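Local coordinates for protein SidF, inhibitor of growth family, member 3 (Legionella pneumophila subsp. pneumophila, PDB 4FYE) that hydrolyses phosphoinositides as a Legionella phosphatase, probably removing the 3-phosphate of phosphatidylinositol 3,4,5-trisphosphate, at residues G464-A469 against S594-F599; E577-V582 against D672-G677. The protein carries 1 engineered substitution. One frame throughout, in Å; residues are numbered along the deposited sequence.

Contact 1 and contact 2 lie side by side, with centres about 10 Å apart, in a helical region on the same side of the chain's centre. The centres of contacts 1 and 2 lie about 31 and 29 Å from the centre of the chain. Two polar bridges join the contacts. Gln-597 NE2 lies 2.8 Å from Asp-672 O, a probable hydrogen bond from helix 590-614 to the 672-677 loop. Lys-468 N lies 3.2 Å from Gln-578 OE1, probably a second bond, between segment 464-469 and helix 522-583. The helices carrying segments 577-582 and 594-599 follow each other in the chain, so both contacts dock other parts of the chain onto one antiparallel helical pair.

Contact 1: G464-A469 against S594-F599; sequences GDYDKA and SRLQHF
Ala-469 and Phe-599 mark the closest approach of the two backbones, with their CA atoms 8.3 Å apart. The gap is bridged mainly by side chains, though the carbonyl O of Ala-469 also meets the Phe-599 ring. Segment 464-469 begins as a loop, is extended at Tyr-466 and then leads toward helix 467-476. Segment 594-599 is regular helix within 590-614. Phe-599 spans the gap. Its CG is anti to the backbone N (chi1 -176°), and this sends the ring out toward Ala-469. The far end of the ring does the touching. CE1 is 3.9 Å from Ala-469 CB, and CZ is 3.8 Å from Ala-469 O. The second meeting is looser. Tyr-466 brings its hydroxyl end to the tip of Leu-596, with OH 4.3 Å from CD2, and the methyl approaches the phenol ring obliquely. Asp-465 CB sits over one face of the same ring, 3.9 Å above its plane and offset toward the rim. The contact is thus small van der Waals packing, burying 155 Å² in all. It lies where the loop leading into helix 467-476 meets helices 590-614 and 522-583. Helix 522-583 packs alongside and touches both segments. Gln-578 touches Tyr-466, Ile-579 touches Leu-596 and Leu-575 touches Phe-599.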
# COMPACT_ATOMS: atom_id res chain seq x y z
N GLY A 464 14.08 -14.06 -30.91
CA GLY A 464 15.25 -14.42 -31.69
C GLY A 464 15.61 -13.34 -32.70
O GLY A 464 16.79 -13.09 -32.97
N ASP A 465 14.58 -12.67 -33.23
CA ASP A 465 14.73 -11.67 -34.32
C ASP A 465 15.19 -10.33 -33.78
O ASP A 465 15.29 -9.35 -34.52
CB ASP A 465 13.39 -11.52 -35.04
CG ASP A 465 12.43 -12.63 -34.69
OD1 ASP A 465 11.82 -12.56 -33.58
OD2 ASP A 465 12.35 -13.58 -35.50
N TYR A 466 15.49 -10.33 -32.47
CA TYR A 466 15.92 -9.15 -31.74
C TYR A 466 17.22 -9.51 -31.00
O TYR A 466 17.22 -10.12 -29.92
CB TYR A 466 14.80 -8.75 -30.80
CG TYR A 466 13.44 -8.71 -31.50
CD1 TYR A 466 12.58 -9.83 -31.51
CD2 TYR A 466 13.02 -7.56 -32.17
CE1 TYR A 466 11.36 -9.78 -32.12
CE2 TYR A 466 11.79 -7.51 -32.81
CZ TYR A 466 10.98 -8.61 -32.76
OH TYR A 466 9.79 -8.49 -33.28
N ASP A 467 18.33 -9.16 -31.62
CA ASP A 467 19.63 -9.60 -31.14
C ASP A 467 20.18 -8.64 -30.11
O ASP A 467 21.16 -8.96 -29.43
CB ASP A 467 20.61 -9.72 -32.31
CG ASP A 467 20.28 -8.75 -33.42
OD1 ASP A 467 19.27 -9.01 -34.11
OD2 ASP A 467 21.02 -7.74 -33.61
N LYS A 468 19.56 -7.47 -29.97
CA LYS A 468 20.04 -6.48 -28.99
C LYS A 468 19.56 -6.85 -27.61
O LYS A 468 20.02 -6.30 -26.61
CB LYS A 468 19.63 -5.05 -29.36
CG LYS A 468 20.32 -4.42 -30.57
CD LYS A 468 21.84 -4.42 -30.50
CE LYS A 468 22.47 -4.49 -31.89
NZ LYS A 468 23.85 -5.05 -31.88
N ALA A 469 18.62 -7.80 -27.57
CA ALA A 469 18.07 -8.31 -26.33
C ALA A 469 19.03 -9.35 -25.77
O ALA A 469 19.38 -9.30 -24.59
CB ALA A 469 16.68 -8.91 -26.55
N SER A 594 3.57 -7.00 -25.95
CA SER A 594 3.73 -7.18 -24.51
C SER A 594 5.03 -7.79 -24.16
O SER A 594 5.65 -7.40 -23.20
CB SER A 594 2.69 -8.09 -23.97
OG SER A 594 1.56 -7.30 -23.81
N ARG A 595 5.41 -8.78 -24.94
CA ARG A 595 6.66 -9.46 -24.73
C ARG A 595 7.72 -8.38 -24.71
O ARG A 595 8.59 -8.38 -23.85
CB ARG A 595 6.96 -10.47 -25.88
CG ARG A 595 6.23 -11.80 -25.81
CD ARG A 595 6.18 -12.43 -27.20
NE ARG A 595 5.41 -13.67 -27.32
CZ ARG A 595 4.13 -13.83 -26.94
NH1 ARG A 595 3.46 -12.85 -26.34
NH2 ARG A 595 3.53 -15.00 -27.13
N LEU A 596 7.65 -7.46 -25.65
CA LEU A 596 8.77 -6.55 -25.88
C LEU A 596 8.89 -5.47 -24.81
O LEU A 596 9.98 -4.97 -24.54
CB LEU A 596 8.66 -5.93 -27.28
CG LEU A 596 9.19 -6.81 -28.43
CD1 LEU A 596 8.75 -8.25 -28.28
CD2 LEU A 596 8.79 -6.27 -29.79
N GLN A 597 7.75 -5.13 -24.22
CA GLN A 597 7.66 -4.11 -23.18
C GLN A 597 8.03 -4.73 -21.86
O GLN A 597 8.81 -4.16 -21.10
CB GLN A 597 6.24 -3.55 -23.12
CG GLN A 597 5.78 -2.91 -24.43
CD GLN A 597 4.30 -2.61 -24.44
OE1 GLN A 597 3.50 -3.37 -23.88
NE2 GLN A 597 3.91 -1.48 -25.06
N HIS A 598 7.47 -5.91 -21.59
CA HIS A 598 7.86 -6.67 -20.41
C HIS A 598 9.34 -6.83 -20.37
O HIS A 598 9.95 -6.50 -19.37
CB HIS A 598 7.21 -8.04 -20.35
CG HIS A 598 7.72 -8.90 -19.20
ND1 HIS A 598 7.48 -8.59 -17.89
CD2 HIS A 598 8.50 -10.07 -19.19
CE1 HIS A 598 8.06 -9.53 -17.10
NE2 HIS A 598 8.69 -10.43 -17.90
N PHE A 599 9.94 -7.34 -21.44
CA PHE A 599 11.40 -7.57 -21.41
C PHE A 599 12.20 -6.29 -21.12
O PHE A 599 13.07 -6.22 -20.24
CB PHE A 599 11.91 -8.22 -22.71
CG PHE A 599 13.39 -8.55 -22.68
CD1 PHE A 599 14.35 -7.58 -22.97
CD2 PHE A 599 13.82 -9.84 -22.38
CE1 PHE A 599 15.71 -7.89 -22.96
CE2 PHE A 599 15.18 -10.15 -22.36
CZ PHE A 599 16.12 -9.17 -22.65

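Contact 2: E577-V582 against D672-G677; sequences EQISPV and DGLYTG
Ser-580 and Asp-672 meet through a short hydrogen bond, from Ser-580 OG to Asp-672 OD1 at 2.6 Å. The hydroxyl comes in at the syn lone pair of OD1, on the side of the other carboxylate oxygen. OD2 is therefore also near, 3.2 Å from Ser-580 OG. With chi1 at 173° the hydroxyl sits beside the carbonyl carbon, facing the carboxylate of Asp-672. The backbones are close here, with the CA atoms of Ser-580 and Asp-672 5.8 Å apart. Lys-576 NZ is a second partner of OD2, through a long, weak ion pair. Beside this polar link lies an apolar one. Ile-579 and Leu-674 cross at about a right angle and touch by single methyls, CG2 of Ile-579 being 3.8 Å from CD1 of Leu-674. Leu-674 is also touched by Lys-576 and Ile-583 of the same helix and by Tyr-600 of helix 590-614. Asn-601 of helix 590-614 also grips the loop: its OD1 takes Tyr-675 N and its ND2 meets Gly-673 O. Helix 522-583 is kinked at Pro-581, whose N has no bond to the preceding turn. The arrangement is loop-to-helix docking: the connection between helices 652-668 and 678-681 is docked on the last turns of a long helix through, among other contacts, one serine-carboxylate bond and one methyl contact.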
# COMPACT_ATOMS: atom_id res chain seq x y z
N GLU A 577 16.03 1.23 -29.33
CA GLU A 577 16.14 1.55 -30.75
C GLU A 577 15.49 0.53 -31.70
O GLU A 577 14.82 0.92 -32.67
CB GLU A 577 17.61 1.81 -31.13
CG GLU A 577 17.92 3.29 -31.40
CD GLU A 577 19.15 3.81 -30.66
OE1 GLU A 577 18.97 4.62 -29.73
OE2 GLU A 577 20.29 3.42 -30.98
N GLN A 578 15.65 -0.77 -31.43
CA GLN A 578 15.07 -1.77 -32.33
C GLN A 578 13.63 -2.15 -31.99
O GLN A 578 12.85 -2.54 -32.85
CB GLN A 578 15.99 -3.01 -32.48
CG GLN A 578 15.77 -4.18 -31.54
CD GLN A 578 16.52 -5.45 -31.98
OE1 GLN A 578 16.82 -6.33 -31.16
NE2 GLN A 578 16.85 -5.54 -33.27
N ILE A 579 13.29 -1.99 -30.72
CA ILE A 579 12.04 -2.48 -30.15
C ILE A 579 10.91 -1.49 -30.42
O ILE A 579 9.81 -1.85 -30.84
CB ILE A 579 12.34 -2.78 -28.63
CG1 ILE A 579 12.68 -4.28 -28.48
CG2 ILE A 579 11.32 -2.29 -27.62
CD1 ILE A 579 12.00 -5.18 -29.48
N SER A 580 11.21 -0.23 -30.20
CA SER A 580 10.18 0.79 -30.22
C SER A 580 9.40 0.74 -31.53
O SER A 580 8.18 0.53 -31.49
CB SER A 580 10.76 2.18 -29.98
OG SER A 580 9.77 3.16 -30.18
N PRO A 581 10.12 0.91 -32.68
CA PRO A 581 9.47 1.06 -33.98
C PRO A 581 8.62 -0.16 -34.33
O PRO A 581 7.63 -0.01 -35.05
CB PRO A 581 10.65 1.20 -34.96
CG PRO A 581 11.75 0.42 -34.31
CD PRO A 581 11.57 0.70 -32.83
N VAL A 582 9.00 -1.34 -33.81
CA VAL A 582 8.19 -2.55 -33.94
C VAL A 582 6.96 -2.42 -33.07
O VAL A 582 5.87 -2.83 -33.46
CB VAL A 582 8.95 -3.85 -33.59
CG1 VAL A 582 7.99 -5.05 -33.60
CG2 VAL A 582 10.09 -4.10 -34.57
N ASP A 672 5.27 4.02 -26.82
CA ASP A 672 6.01 2.77 -26.70
C ASP A 672 5.44 1.79 -25.69
O ASP A 672 5.61 0.59 -25.85
CB ASP A 672 7.39 3.13 -26.15
CG ASP A 672 8.39 3.21 -27.20
OD1 ASP A 672 8.09 2.60 -28.23
OD2 ASP A 672 9.46 3.85 -27.04
N GLY A 673 4.82 2.30 -24.62
CA GLY A 673 4.69 1.54 -23.39
C GLY A 673 6.03 1.39 -22.66
O GLY A 673 6.15 0.60 -21.73
N LEU A 674 7.06 2.14 -23.06
CA LEU A 674 8.40 1.91 -22.52
C LEU A 674 8.90 2.92 -21.48
O LEU A 674 8.72 4.15 -21.60
CB LEU A 674 9.41 1.84 -23.67
CG LEU A 674 9.27 0.71 -24.71
CD1 LEU A 674 10.46 0.86 -25.66
CD2 LEU A 674 9.23 -0.69 -24.11
N TYR A 675 9.58 2.42 -20.47
CA TYR A 675 9.94 3.27 -19.35
C TYR A 675 11.13 4.21 -19.63
O TYR A 675 12.23 3.72 -19.86
CB TYR A 675 10.19 2.40 -18.12
CG TYR A 675 10.82 3.13 -16.98
CD1 TYR A 675 10.03 3.91 -16.11
CD2 TYR A 675 12.20 3.05 -16.75
CE1 TYR A 675 10.60 4.58 -15.07
CE2 TYR A 675 12.79 3.75 -15.69
CZ TYR A 675 11.97 4.50 -14.86
OH TYR A 675 12.50 5.19 -13.82
N THR A 676 10.91 5.53 -19.57
CA THR A 676 11.97 6.58 -19.76
C THR A 676 12.57 7.16 -18.47
O THR A 676 13.62 7.80 -18.50
CB THR A 676 11.43 7.80 -20.54
OG1 THR A 676 10.40 8.50 -19.78
CG2 THR A 676 10.90 7.37 -21.88
N GLY A 677 11.91 6.95 -17.34
CA GLY A 677 12.34 7.65 -16.11
C GLY A 677 11.87 9.11 -15.99
O GLY A 677 12.03 9.74 -14.95